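Local coordinates for odorant binding protein 4 (Chrysopa pallens, PDB 6JPM) that probably binds odorant molecules as a small, secreted, disulfide-bonded helical carrier of the insect PBP/GOBP family, at residues A[54-59]-A[68-73]. Sequence-based numbering, arbitrary orientation.
Sequences MKIIKN and EQQMPT
Gln70 of helix 64-70 reaches to the backbone just past helix 41-53, where its NE2 gives a hydrogen bond of 3.3 Å to Met54 O. The donor meets the carbonyl nearly end-on, at a C=O...N angle of 161°. The acceptor lies only 11° from the amide plane of Gln70. The side chain runs extended beyond CG, which carries the amide across the distance between the backbones, whose nearest CA atoms, of Ile56 and Gln70, are 9.1 Å apart. Glutamine suits this place because it has both the length and an N-H to offer a carbonyl at a helix end. That end is a Schellman motif: Lys55 leaves helical backbone angles with positive phi, and two bonds run back into the last turn.

Aliphatic carbons flank the polar amide by van der Waals contact. Ile56 CD1 touches Gln70 OE1 at 3.3 Å. From an exposed position that suits a charged end, the long chain of Lys55 crosses the glutamine at about a right angle, its CE 4.2 Å from Gln70 NE2. Branched Ile56 also packs on Leu51 and Phe104, tying this junction to helices 41-53 and 99-111.

With an alanine here the amide is gone, and Met54 O is likely to lose this donor while Ile56 CD1 is left without a partner from 68-73. Met54 O and Gln70 OE1, both acceptors, stand 3.4 Å apart unbonded, so the link, burying 126 Å², rests on one side-chain-to-backbone bond that depends on the amide turning NE2 to the carbonyl.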
# COMPACT_ATOMS: atom_id res chain seq x y z
N MET A 54 1.78 8.01 -0.17
CA MET A 54 1.47 7.93 1.25
C MET A 54 2.66 8.25 2.14
O MET A 54 2.50 8.31 3.37
CB MET A 54 0.95 6.54 1.61
CG MET A 54 -0.38 6.18 0.94
SD MET A 54 -0.73 4.42 1.13
CE MET A 54 -1.26 4.35 2.84
N LYS A 55 3.86 8.42 1.56
CA LYS A 55 5.12 8.66 2.26
C LYS A 55 5.58 7.46 3.08
O LYS A 55 6.52 7.58 3.86
CB LYS A 55 5.05 9.91 3.14
CG LYS A 55 4.92 11.19 2.32
CD LYS A 55 4.68 12.41 3.19
CE LYS A 55 3.24 12.46 3.68
NZ LYS A 55 2.91 13.80 4.25
N ILE A 56 4.96 6.30 2.89
CA ILE A 56 5.35 5.07 3.58
C ILE A 56 6.61 4.47 2.96
O ILE A 56 7.43 3.86 3.65
CB ILE A 56 4.17 4.08 3.57
CG1 ILE A 56 2.99 4.67 4.36
CG2 ILE A 56 4.57 2.72 4.12
CD1 ILE A 56 3.27 4.82 5.87
N ILE A 57 6.78 4.60 1.64
CA ILE A 57 7.96 4.12 0.94
C ILE A 57 8.75 5.32 0.42
O ILE A 57 8.18 6.23 -0.19
CB ILE A 57 7.59 3.17 -0.22
CG1 ILE A 57 7.12 1.80 0.29
CG2 ILE A 57 8.75 3.01 -1.18
CD1 ILE A 57 8.20 0.95 0.94
N LYS A 58 10.05 5.32 0.67
CA LYS A 58 10.91 6.40 0.21
C LYS A 58 12.17 5.78 -0.35
O LYS A 58 12.87 5.05 0.36
CB LYS A 58 11.21 7.37 1.36
CG LYS A 58 12.02 8.57 0.98
CD LYS A 58 12.07 9.57 2.14
CE LYS A 58 12.53 8.90 3.43
NZ LYS A 58 13.93 8.37 3.37
N ASN A 59 12.47 6.05 -1.62
CA ASN A 59 13.64 5.47 -2.29
C ASN A 59 13.67 3.95 -2.11
O ASN A 59 14.70 3.37 -1.80
CB ASN A 59 14.94 6.08 -1.77
CG ASN A 59 15.00 7.58 -1.99
OD1 ASN A 59 14.99 8.35 -1.04
ND2 ASN A 59 15.10 7.99 -3.24
N GLU A 68 4.99 5.64 11.89
CA GLU A 68 4.61 5.95 13.26
C GLU A 68 3.77 7.22 13.36
O GLU A 68 2.85 7.29 14.17
CB GLU A 68 5.86 6.06 14.14
CG GLU A 68 6.53 4.71 14.38
CD GLU A 68 7.94 4.85 14.90
OE1 GLU A 68 8.22 5.87 15.57
OE2 GLU A 68 8.76 3.95 14.65
N GLN A 69 4.06 8.23 12.53
CA GLN A 69 3.24 9.44 12.55
C GLN A 69 1.81 9.13 12.16
O GLN A 69 0.86 9.73 12.70
CB GLN A 69 3.82 10.51 11.61
CG GLN A 69 3.25 11.92 11.80
CD GLN A 69 1.90 12.15 11.10
OE1 GLN A 69 1.41 11.31 10.34
NE2 GLN A 69 1.29 13.31 11.37
N GLN A 70 1.61 8.20 11.22
CA GLN A 70 0.31 8.04 10.60
C GLN A 70 -0.57 6.99 11.28
O GLN A 70 -1.79 7.04 11.12
CB GLN A 70 0.51 7.71 9.11
CG GLN A 70 1.26 8.85 8.42
CD GLN A 70 1.71 8.52 7.01
OE1 GLN A 70 1.35 7.50 6.44
NE2 GLN A 70 2.52 9.41 6.44
N MET A 71 0.02 6.09 12.06
CA MET A 71 -0.78 5.17 12.87
C MET A 71 -1.86 5.85 13.70
O MET A 71 -2.98 5.32 13.75
CB MET A 71 0.15 4.33 13.77
CG MET A 71 0.90 3.21 13.06
SD MET A 71 -0.12 1.78 12.70
CE MET A 71 -1.30 1.87 14.05
N PRO A 72 -1.61 6.99 14.37
CA PRO A 72 -2.71 7.64 15.10
C PRO A 72 -3.77 8.29 14.22
O PRO A 72 -4.82 8.68 14.75
CB PRO A 72 -1.99 8.69 15.97
CG PRO A 72 -0.68 8.90 15.32
CD PRO A 72 -0.31 7.57 14.73
N THR A 73 -3.55 8.42 12.91
CA THR A 73 -4.61 8.92 12.05
C THR A 73 -5.54 7.81 11.56
O THR A 73 -6.54 8.11 10.91
CB THR A 73 -4.03 9.65 10.84
OG1 THR A 73 -3.15 8.77 10.12
CG2 THR A 73 -3.26 10.89 11.29